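Local coordinates for putative adhesin (Parabacteroides distasonis, PDB 3LJY), which is of unknown function but probably acts as a cell-surface lipoprotein in adhesion, built around an auto-transporter adhesin head domain of repeated beta strands, at residues V19-V27 with T84-K93. Residues are numbered along the deposited sequence; the frame is centred on the assembly and turned at random.
Sequences VADYNEIKV and TNSKWLAAAK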
loop_
_atom_site.group_PDB
_atom_site.type_symbol
_atom_site.label_atom_id
_atom_site.label_comp_id
_atom_site.label_asym_id
_atom_site.label_seq_id
_atom_site.Cartn_x
_atom_site.Cartn_y
_atom_site.Cartn_z
ATOM N N VAL A 19 21.288 9.901 5.227
ATOM C CA VAL A 19 21.314 9.146 3.984
ATOM C C VAL A 19 21.099 10.102 2.819
ATOM O O VAL A 19 20.592 11.224 3.029
ATOM C CB VAL A 19 20.231 8.036 3.984
ATOM C CG1 VAL A 19 20.602 6.933 4.978
ATOM C CG2 VAL A 19 18.856 8.621 4.280
ATOM N N ALA A 20 21.511 9.675 1.613
ATOM C CA ALA A 20 21.227 10.457 0.397
ATOM C C ALA A 20 19.720 10.479 0.263
ATOM O O ALA A 20 19.039 9.648 0.831
ATOM C CB ALA A 20 21.881 9.857 -0.847
ATOM N N ASP A 21 19.197 11.438 -0.472
ATOM C CA ASP A 21 17.764 11.490 -0.726
ATOM C C ASP A 21 17.331 10.327 -1.647
ATOM O O ASP A 21 18.093 9.874 -2.505
ATOM C CB ASP A 21 17.357 12.853 -1.315
ATOM C CG ASP A 21 15.860 13.095 -1.222
ATOM O OD1 ASP A 21 15.344 13.176 -0.081
ATOM O OD2 ASP A 21 15.204 13.204 -2.288
ATOM N N TYR A 22 16.108 9.844 -1.442
ATOM C CA TYR A 22 15.604 8.686 -2.142
ATOM C C TYR A 22 14.132 8.945 -2.479
ATOM O O TYR A 22 13.476 9.723 -1.801
ATOM C CB TYR A 22 15.785 7.438 -1.263
ATOM C CG TYR A 22 15.029 7.515 0.045
ATOM C CD1 TYR A 22 13.668 7.186 0.118
ATOM C CD2 TYR A 22 15.661 7.939 1.208
ATOM C CE1 TYR A 22 12.985 7.285 1.314
ATOM C CE2 TYR A 22 14.977 8.036 2.397
ATOM C CZ TYR A 22 13.655 7.717 2.442
ATOM O OH TYR A 22 13.006 7.820 3.610
ATOM N N ASN A 23 13.637 8.335 -3.554
ATOM C CA ASN A 23 12.224 8.459 -3.967
ATOM C C ASN A 23 11.543 7.102 -4.071
ATOM O O ASN A 23 10.403 6.983 -4.514
ATOM C CB ASN A 23 12.108 9.193 -5.311
ATOM C CG ASN A 23 12.628 8.370 -6.481
ATOM O OD1 ASN A 23 13.454 7.455 -6.326
ATOM N ND2 ASN A 23 12.143 8.698 -7.671
ATOM N N GLU A 24 12.254 6.077 -3.646
ATOM C CA GLU A 24 11.755 4.742 -3.737
ATOM C C GLU A 24 12.234 3.954 -2.524
ATOM O O GLU A 24 13.325 4.175 -1.986
ATOM C CB GLU A 24 12.158 4.139 -5.098
ATOM C CG GLU A 24 11.847 2.672 -5.227
ATOM C CD GLU A 24 11.775 2.156 -6.658
ATOM O OE1 GLU A 24 12.171 2.888 -7.622
ATOM O OE2 GLU A 24 11.301 0.982 -6.777
ATOM N N ILE A 25 11.362 3.073 -2.047
ATOM C CA ILE A 25 11.638 2.224 -0.873
ATOM C C ILE A 25 11.376 0.748 -1.157
ATOM O O ILE A 25 10.413 0.413 -1.807
ATOM C CB ILE A 25 10.816 2.693 0.321
ATOM C CG1 ILE A 25 11.211 4.138 0.655
ATOM C CG2 ILE A 25 11.021 1.780 1.476
ATOM C CD1 ILE A 25 10.966 4.557 2.094
ATOM N N LYS A 26 12.275 -0.120 -0.711
ATOM C CA LYS A 26 12.048 -1.580 -0.748
ATOM C C LYS A 26 12.154 -2.120 0.656
ATOM O O LYS A 26 13.180 -1.955 1.287
ATOM C CB LYS A 26 13.034 -2.264 -1.688
ATOM C CG LYS A 26 12.585 -2.097 -3.148
ATOM C CD LYS A 26 13.696 -2.302 -4.185
ATOM C CE LYS A 26 13.191 -1.944 -5.601
ATOM N NZ LYS A 26 14.306 -1.652 -6.572
ATOM N N VAL A 27 11.065 -2.690 1.167
ATOM C CA VAL A 27 11.056 -3.276 2.513
ATOM C C VAL A 27 10.549 -4.724 2.529
ATOM O O VAL A 27 9.530 -5.089 1.915
ATOM C CB VAL A 27 10.283 -2.412 3.540
ATOM C CG1 VAL A 27 8.825 -2.328 3.257
ATOM C CG2 VAL A 27 10.514 -2.976 4.919
ATOM N N THR A 84 12.120 7.218 8.793
ATOM C CA THR A 84 12.892 7.857 7.727
ATOM C C THR A 84 12.033 8.847 6.941
ATOM O O THR A 84 10.824 8.830 7.046
ATOM C CB THR A 84 13.542 6.812 6.772
ATOM O OG1 THR A 84 14.317 7.470 5.756
ATOM C CG2 THR A 84 12.496 5.905 6.119
ATOM N N ASN A 85 12.686 9.730 6.195
ATOM C CA ASN A 85 12.013 10.755 5.400
ATOM C C ASN A 85 12.724 11.073 4.085
ATOM O O ASN A 85 13.927 10.842 3.952
ATOM C CB ASN A 85 11.862 12.049 6.225
ATOM C CG ASN A 85 13.192 12.762 6.454
ATOM O OD1 ASN A 85 14.081 12.257 7.154
ATOM N ND2 ASN A 85 13.322 13.955 5.883
ATOM N N SER A 86 11.968 11.608 3.126
ATOM C CA SER A 86 12.532 12.071 1.852
ATOM C C SER A 86 11.592 13.075 1.201
ATOM O O SER A 86 10.477 13.279 1.682
ATOM C CB SER A 86 12.822 10.921 0.893
ATOM O OG SER A 86 11.627 10.414 0.330
ATOM N N LYS A 87 12.044 13.719 0.122
ATOM C CA LYS A 87 11.262 14.788 -0.484
ATOM C C LYS A 87 10.097 14.219 -1.252
ATOM O O LYS A 87 9.055 14.857 -1.368
ATOM C CB LYS A 87 12.110 15.638 -1.422
ATOM C CG LYS A 87 13.459 16.121 -0.868
ATOM C CD LYS A 87 14.096 17.146 -1.794
ATOM C CE LYS A 87 15.622 17.287 -1.612
ATOM N NZ LYS A 87 16.400 16.787 -2.811
ATOM N N TRP A 88 10.265 12.999 -1.772
ATOM C CA TRP A 88 9.284 12.379 -2.644
ATOM C C TRP A 88 9.174 10.880 -2.416
ATOM O O TRP A 88 10.152 10.255 -2.068
ATOM C CB TRP A 88 9.682 12.614 -4.118
ATOM C CG TRP A 88 9.951 14.060 -4.511
ATOM C CD1 TRP A 88 11.167 14.622 -4.736
ATOM C CD2 TRP A 88 8.986 15.089 -4.729
ATOM N NE1 TRP A 88 11.024 15.935 -5.070
ATOM C CE2 TRP A 88 9.693 16.253 -5.075
ATOM C CE3 TRP A 88 7.586 15.142 -4.666
ATOM C CZ2 TRP A 88 9.054 17.466 -5.370
ATOM C CZ3 TRP A 88 6.944 16.352 -4.956
ATOM C CH2 TRP A 88 7.682 17.498 -5.305
ATOM N N LEU A 89 7.994 10.299 -2.654
ATOM C CA LEU A 89 7.822 8.845 -2.712
ATOM C C LEU A 89 7.093 8.453 -3.995
ATOM O O LEU A 89 5.864 8.448 -4.068
ATOM C CB LEU A 89 7.064 8.325 -1.494
ATOM C CG LEU A 89 6.953 6.782 -1.321
ATOM C CD1 LEU A 89 8.314 6.112 -1.002
ATOM C CD2 LEU A 89 5.911 6.496 -0.246
ATOM N N ALA A 90 7.875 8.121 -5.012
ATOM C CA ALA A 90 7.345 7.672 -6.289
ATOM C C ALA A 90 6.925 6.187 -6.223
ATOM O O ALA A 90 5.981 5.762 -6.915
ATOM C CB ALA A 90 8.389 7.867 -7.391
ATOM N N ALA A 91 7.627 5.385 -5.416
ATOM C CA ALA A 91 7.377 3.935 -5.409
ATOM C C ALA A 91 7.720 3.299 -4.098
ATOM O O ALA A 91 8.710 3.685 -3.456
ATOM C CB ALA A 91 8.186 3.242 -6.531
ATOM N N ALA A 92 6.912 2.315 -3.689
ATOM C CA ALA A 92 7.279 1.440 -2.580
ATOM C C ALA A 92 6.961 -0.000 -2.910
ATOM O O ALA A 92 5.916 -0.287 -3.472
ATOM C CB ALA A 92 6.591 1.853 -1.236
ATOM N N LYS A 93 7.876 -0.896 -2.558
ATOM C CA LYS A 93 7.669 -2.328 -2.699
ATOM C C LYS A 93 7.753 -2.907 -1.271
ATOM O O LYS A 93 8.728 -2.670 -0.536
ATOM C CB LYS A 93 8.688 -2.962 -3.674
ATOM C CG LYS A 93 8.254 -2.963 -5.169
ATOM C CD LYS A 93 8.958 -1.925 -6.100
ATOM C CE LYS A 93 8.293 -0.530 -6.127
ATOM N NZ LYS A 93 6.842 -0.455 -6.585
HETATM O O HOH W 1 12.905 12.234 -3.066
#
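Tyr22 sets its ring between its own backbone N and carbonyl carbon (chi1 61°), which lays one face against Ser86 and brings the hydroxyl to Thr84. Thr84 meets it with OG1 turned anti to its backbone N (chi1 -179°). Tyr22 OH donates to Thr84 OG1 at 2.5 Å, and that oxygen sits at the ring edge, near its plane. Ser86 CB lies over the centre of the ring, 3.6 Å from its centroid, in a CH-pi contact. Thr84 OG1 is also bonded to the backbone of Thr43, and Ser86 OG to Tyr35, so both groups that meet the buried ring have further partners.

Further on, strands 24-27 and 91-93 run parallel. They lie side by side in a long, mostly parallel sheet, consistent with the beta-helix of the Pec_lyase-like clan. Asn23 O opens the ladder, accepting from Ala90 N at 2.8 Å and, weakly, from Ala91 N. Ile25 N then bonds Ala91 O, and Ile25 O takes Lys93 N at 3.0 Å. Val27 N closes on Lys93 O, with an N-H...O angle of 175°.

Glu24 and Ala91 share one side of this ladder, where CD of Glu24 lies 3.8 Å from CB of Ala91. On the other side, the Ile25 and Leu89 side chains cross at about a right angle, CG1 of Ile25 3.9 Å from CD1 of Leu89. At the loop end, a water donates to Asp21 OD2 and Tyr22 O and accepts a weak bond from Trp88 N, bridging the segments, while Lys87 makes a long salt bridge to the same carboxylate oxygen.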